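Local coordinates for protein D-mannose isomerase (Marinomonas mediterranea, PDB 5X32) that catalyses the reversible isomerization of D-mannose to D-fructose and, less efficiently, of D-lyxose to D-xylulose, at residues Asn174-Met179 and Lys200-Asn205; Met179-Met184 and Ala256-Met261. All coordinates share one frame; numbering follows the deposited sequence.

Interaction 1: residues Asn174-Met179 and Lys200-Asn205. With PO4 (phosphate ion), chain C.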
loop_
_atom_site.group_PDB
_atom_site.type_symbol
_atom_site.label_atom_id
_atom_site.label_comp_id
_atom_site.label_asym_id
_atom_site.label_seq_id
_atom_site.Cartn_x
_atom_site.Cartn_y
_atom_site.Cartn_z
ATOM N N ASN A 174 -7.747 -5.102 -6.302
ATOM C CA ASN A 174 -6.464 -4.557 -5.849
ATOM C C ASN A 174 -6.000 -3.266 -6.527
ATOM O O ASN A 174 -5.605 -2.269 -5.871
ATOM C CB ASN A 174 -5.398 -5.617 -6.050
ATOM C CG ASN A 174 -4.767 -6.027 -4.762
ATOM O OD1 ASN A 174 -4.924 -5.342 -3.753
ATOM N ND2 ASN A 174 -4.065 -7.158 -4.766
ATOM N N ALA A 175 -6.048 -3.293 -7.850
ATOM C CA ALA A 175 -5.644 -2.139 -8.616
ATOM C C ALA A 175 -6.559 -0.968 -8.253
ATOM O O ALA A 175 -6.104 0.162 -8.089
ATOM C CB ALA A 175 -5.680 -2.440 -10.127
ATOM N N ASN A 176 -7.846 -1.239 -8.082
ATOM C CA ASN A 176 -8.769 -0.165 -7.723
ATOM C C ASN A 176 -8.572 0.370 -6.305
ATOM O O ASN A 176 -8.729 1.568 -6.053
ATOM C CB ASN A 176 -10.202 -0.626 -7.957
ATOM C CG ASN A 176 -10.449 -0.952 -9.416
ATOM O OD1 ASN A 176 -10.519 -0.053 -10.253
ATOM N ND2 ASN A 176 -10.560 -2.236 -9.734
ATOM N N MET A 177 -8.192 -0.499 -5.384
ATOM C CA MET A 177 -7.892 -0.043 -4.037
ATOM C C MET A 177 -6.723 0.935 -4.038
ATOM O O MET A 177 -6.824 2.093 -3.581
ATOM C CB MET A 177 -7.574 -1.231 -3.142
ATOM C CG MET A 177 -7.483 -0.902 -1.662
ATOM S SD MET A 177 -7.006 -2.348 -0.681
ATOM C CE MET A 177 -5.405 -2.716 -1.424
ATOM N N HIS A 178 -5.604 0.483 -4.587
ATOM C CA HIS A 178 -4.416 1.334 -4.571
ATOM C C HIS A 178 -4.615 2.560 -5.451
ATOM O O HIS A 178 -4.032 3.628 -5.208
ATOM C CB HIS A 178 -3.209 0.520 -4.983
ATOM C CG HIS A 178 -2.653 -0.297 -3.865
ATOM N ND1 HIS A 178 -2.142 0.272 -2.718
ATOM C CD2 HIS A 178 -2.610 -1.637 -3.675
ATOM C CE1 HIS A 178 -1.750 -0.684 -1.894
ATOM N NE2 HIS A 178 -2.025 -1.852 -2.450
ATOM N N MET A 179 -5.450 2.404 -6.471
ATOM C CA MET A 179 -5.789 3.521 -7.312
ATOM C C MET A 179 -6.519 4.591 -6.522
ATOM O O MET A 179 -6.159 5.768 -6.603
ATOM C CB MET A 179 -6.625 3.051 -8.490
ATOM C CG MET A 179 -6.746 4.083 -9.572
ATOM S SD MET A 179 -5.144 4.501 -10.271
ATOM C CE MET A 179 -5.509 6.203 -10.716
ATOM N N LYS A 200 -13.550 8.665 -4.666
ATOM C CA LYS A 200 -14.806 8.314 -4.006
ATOM C C LYS A 200 -15.670 7.361 -4.826
ATOM O O LYS A 200 -16.375 6.506 -4.259
ATOM C CB LYS A 200 -15.578 9.573 -3.642
ATOM C CG LYS A 200 -14.738 10.564 -2.865
ATOM C CD LYS A 200 -15.550 11.766 -2.447
ATOM C CE LYS A 200 -16.941 11.331 -2.042
ATOM N NZ LYS A 200 -17.594 12.305 -1.142
ATOM N N LEU A 201 -15.594 7.485 -6.147
ATOM C CA LEU A 201 -16.333 6.575 -7.026
ATOM C C LEU A 201 -15.801 5.139 -6.923
ATOM O O LEU A 201 -16.574 4.174 -6.877
ATOM C CB LEU A 201 -16.269 7.059 -8.474
ATOM C CG LEU A 201 -16.988 6.205 -9.524
ATOM C CD1 LEU A 201 -18.409 5.887 -9.125
ATOM C CD2 LEU A 201 -16.939 6.855 -10.905
ATOM N N LEU A 202 -14.475 5.012 -6.896
ATOM C CA LEU A 202 -13.822 3.720 -6.744
ATOM C C LEU A 202 -14.190 3.115 -5.394
ATOM O O LEU A 202 -14.534 1.922 -5.289
ATOM C CB LEU A 202 -12.307 3.871 -6.887
ATOM C CG LEU A 202 -11.852 4.295 -8.281
ATOM C CD1 LEU A 202 -10.360 4.580 -8.342
ATOM C CD2 LEU A 202 -12.240 3.217 -9.277
ATOM N N ALA A 203 -14.104 3.951 -4.362
ATOM C CA ALA A 203 -14.477 3.542 -3.013
ATOM C C ALA A 203 -15.882 2.979 -3.014
ATOM O O ALA A 203 -16.092 1.871 -2.529
ATOM C CB ALA A 203 -14.376 4.713 -2.037
ATOM N N LYS A 204 -16.831 3.722 -3.593
ATOM C CA LYS A 204 -18.227 3.277 -3.633
ATOM C C LYS A 204 -18.363 1.954 -4.374
ATOM O O LYS A 204 -19.073 1.039 -3.919
ATOM C CB LYS A 204 -19.135 4.319 -4.288
ATOM C CG LYS A 204 -20.595 3.849 -4.405
ATOM C CD LYS A 204 -21.601 4.971 -4.230
ATOM C CE LYS A 204 -21.924 5.185 -2.762
ATOM N NZ LYS A 204 -22.557 6.488 -2.444
ATOM N N ASN A 205 -17.742 1.887 -5.551
ATOM C CA ASN A 205 -17.873 0.721 -6.413
ATOM C C ASN A 205 -17.293 -0.573 -5.880
ATOM O O ASN A 205 -17.826 -1.662 -6.147
ATOM C CB ASN A 205 -17.279 1.031 -7.771
ATOM C CG ASN A 205 -18.250 1.777 -8.620
ATOM O OD1 ASN A 205 -19.433 1.436 -8.614
ATOM N ND2 ASN A 205 -17.789 2.800 -9.342
HETATM P P PO4 C . -1.393 -4.944 -1.651
HETATM O O1 PO4 C . -2.406 -5.187 -2.748
HETATM O O2 PO4 C . -1.037 -6.270 -0.997
HETATM O O3 PO4 C . -1.908 -4.009 -0.568
HETATM O O4 PO4 C . -0.200 -4.300 -2.312
#

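Interaction 2: residues Met179-Met184 and Ala256-Met261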
loop_
_atom_site.group_PDB
_atom_site.type_symbol
_atom_site.label_atom_id
_atom_site.label_comp_id
_atom_site.label_asym_id
_atom_site.label_seq_id
_atom_site.Cartn_x
_atom_site.Cartn_y
_atom_site.Cartn_z
ATOM N N MET A 179 -5.450 2.404 -6.471
ATOM C CA MET A 179 -5.789 3.521 -7.312
ATOM C C MET A 179 -6.519 4.591 -6.522
ATOM O O MET A 179 -6.159 5.768 -6.603
ATOM C CB MET A 179 -6.625 3.051 -8.490
ATOM C CG MET A 179 -6.746 4.083 -9.572
ATOM S SD MET A 179 -5.144 4.501 -10.271
ATOM C CE MET A 179 -5.509 6.203 -10.716
ATOM N N CYS A 180 -7.486 4.161 -5.708
ATOM C CA CYS A 180 -8.237 5.051 -4.840
ATOM C C CYS A 180 -7.320 5.807 -3.913
ATOM O O CYS A 180 -7.389 7.043 -3.800
ATOM C CB CYS A 180 -9.248 4.244 -4.018
ATOM S SG CYS A 180 -9.947 5.136 -2.594
ATOM N N GLU A 181 -6.407 5.062 -3.304
ATOM C CA GLU A 181 -5.422 5.656 -2.416
ATOM C C GLU A 181 -4.555 6.708 -3.104
ATOM O O GLU A 181 -4.350 7.831 -2.586
ATOM C CB GLU A 181 -4.526 4.564 -1.882
ATOM C CG GLU A 181 -3.278 5.078 -1.228
ATOM C CD GLU A 181 -2.184 4.023 -1.168
ATOM O OE1 GLU A 181 -2.215 3.067 -1.989
ATOM O OE2 GLU A 181 -1.285 4.160 -0.303
ATOM N N ALA A 182 -4.089 6.349 -4.300
ATOM C CA ALA A 182 -3.178 7.186 -5.051
ATOM C C ALA A 182 -3.867 8.484 -5.389
ATOM O O ALA A 182 -3.290 9.569 -5.234
ATOM C CB ALA A 182 -2.717 6.474 -6.321
ATOM N N LEU A 183 -5.123 8.371 -5.805
ATOM C CA LEU A 183 -5.894 9.547 -6.198
ATOM C C LEU A 183 -6.205 10.457 -5.007
ATOM O O LEU A 183 -6.302 11.679 -5.195
ATOM C CB LEU A 183 -7.173 9.131 -6.901
ATOM C CG LEU A 183 -6.875 8.510 -8.264
ATOM C CD1 LEU A 183 -8.135 7.923 -8.841
ATOM C CD2 LEU A 183 -6.294 9.543 -9.203
ATOM N N MET A 184 -6.367 9.893 -3.800
ATOM C CA MET A 184 -6.421 10.764 -2.619
ATOM C C MET A 184 -5.108 11.531 -2.400
ATOM O O MET A 184 -5.115 12.723 -2.047
ATOM C CB MET A 184 -6.737 9.970 -1.368
ATOM C CG MET A 184 -8.186 9.562 -1.272
ATOM S SD MET A 184 -8.469 8.523 0.157
ATOM C CE MET A 184 -8.055 9.705 1.399
ATOM N N ALA A 256 -11.158 -0.151 5.158
ATOM C CA ALA A 256 -11.644 0.632 6.293
ATOM C C ALA A 256 -10.867 1.945 6.422
ATOM O O ALA A 256 -11.443 3.039 6.567
ATOM C CB ALA A 256 -11.537 -0.180 7.578
ATOM N N LYS A 257 -9.547 1.831 6.349
ATOM C CA LYS A 257 -8.699 3.011 6.443
ATOM C C LYS A 257 -9.006 4.014 5.330
ATOM O O LYS A 257 -9.169 5.213 5.583
ATOM C CB LYS A 257 -7.221 2.634 6.389
ATOM C CG LYS A 257 -6.305 3.857 6.277
ATOM C CD LYS A 257 -4.862 3.466 6.330
ATOM C CE LYS A 257 -4.570 2.448 5.250
ATOM N NZ LYS A 257 -4.067 3.022 3.979
ATOM N N LEU A 258 -9.048 3.529 4.093
ATOM C CA LEU A 258 -9.335 4.411 2.967
ATOM C C LEU A 258 -10.699 5.115 3.139
ATOM O O LEU A 258 -10.801 6.321 2.944
ATOM C CB LEU A 258 -9.267 3.618 1.656
ATOM C CG LEU A 258 -7.823 3.152 1.362
ATOM C CD1 LEU A 258 -7.749 2.167 0.206
ATOM C CD2 LEU A 258 -6.873 4.334 1.097
ATOM N N LEU A 259 -11.725 4.382 3.553
ATOM C CA LEU A 259 -13.040 4.978 3.802
ATOM C C LEU A 259 -12.975 6.085 4.842
ATOM O O LEU A 259 -13.614 7.113 4.678
ATOM C CB LEU A 259 -14.045 3.932 4.272
ATOM C CG LEU A 259 -14.301 2.825 3.251
ATOM C CD1 LEU A 259 -15.391 1.852 3.729
ATOM C CD2 LEU A 259 -14.570 3.374 1.854
ATOM N N LEU A 260 -12.217 5.888 5.914
ATOM C CA LEU A 260 -12.193 6.920 6.952
ATOM C C LEU A 260 -11.407 8.140 6.456
ATOM O O LEU A 260 -11.756 9.303 6.730
ATOM C CB LEU A 260 -11.625 6.351 8.259
ATOM C CG LEU A 260 -12.496 5.192 8.762
ATOM C CD1 LEU A 260 -11.995 4.566 10.030
ATOM C CD2 LEU A 260 -13.923 5.640 8.957
ATOM N N MET A 261 -10.366 7.872 5.683
ATOM C CA MET A 261 -9.592 8.940 5.081
ATOM C C MET A 261 -10.460 9.774 4.100
ATOM O O MET A 261 -10.367 10.998 4.057
ATOM C CB MET A 261 -8.380 8.341 4.391
ATOM C CG MET A 261 -7.292 7.860 5.336
ATOM S SD MET A 261 -5.913 7.148 4.409
ATOM C CE MET A 261 -5.310 8.574 3.489
#

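Interaction 1: residues Asn174-Met179 and Lys200-Asn205
In the (alpha/alpha)6 barrel of the N-acylglucosamine 2-epimerase family, successive helices pair as hairpins, and here L202 of helix 193-212 packs on N176 and M179 of helix 173-190. The forked end of leucine can touch two residues one turn apart. CD1 comes 3.8 Å from M179 CG, a purely apolar contact, whereas CD2 lies 3.8 Å from N176 OD1, the two side chains crossing at about a right angle. Asparagine suits this buried place because its amide answers backbone groups of neighbouring strands: OD1 accepts from Y156 N, and ND2 bonds weakly to G172 O. The flexible M179 has CG anti to its backbone N (chi1 -166°) and bends at chi2, which carries SD and CE away from L202 to helix 112-127. On another face of helix 173-190, H178 meets a phosphate ion, probably from the crystallisation liquor, that Y113 OH also binds. Replacing H178 by an alanine would probably leave the phosphate without its imidazole donor and E181 OE1 without its ND1 mate. The phosphorus lies in the plane of the imidazole at its edge, where NE2 donates to O3 over 2.9 Å at 152°.

Interaction 2: residues Met179-Met184 and Ala256-Met261
E181, whose CB rests against L258 CD2 at 3.8 Å, accepts through OE1 a hydrogen bond from H178 ND1, one turn earlier on the same helix. CG anti to the backbone N (chi1 166°) and an extended chain beyond it carry the carboxylate past L258, while the aliphatic base stays in the apolar interface. The opposite charge of K257 lies close but makes no contact: its NZ is 5.2 Å from E181 OE2 and is bound to E316 in a salt bridge.

One turn further along both helices, two methionines close the interface. M184 runs out extended to SD and then bends at chi3 (64°), placing its CE beside M261 CB at 3.3 Å. M261 has much the same torsions, and the two chains meet obliquely. M184 SD passes 4.2 Å from L258 O. The axes of segments 179-184 and 256-261 approach to 10.8 Å, and long, flexible, unbranched methionine chains suit this spacing, filling the space between the two backbones with apolar atoms; M184 also reaches L262 and R265. The N-to-C directions of the two segments differ by 31°. The helices they belong to, 173-190 and 249-265, thus run roughly parallel here, as do the inner helices of an (alpha/alpha)6 barrel, whose ring surrounds the active site in this family.

In the fold
Helix 173-190 serves both contacts, and M179 belongs to both segment pairs: interaction 1 joins the helix to its hairpin partner 193-212, interaction 2 to helix 249-265. Their centres are 8 Å apart and their side chains merge into one core. M177 CG packs on L258 CD1 at 3.6 Å, and A203 CB reaches L259 CD2 at 4.1 Å. H178 joins the two in another way: NE2 donates to the phosphate, while ND1 is tied to E181 of interaction 2. H251 and H380, proton donor/acceptors by similarity, lie close by: the side chain of E181 is about 6 Å from that of H380, and that of L258 about 8 Å from that of H251. The side chain of N176 is farther, about 11 Å from that of H251.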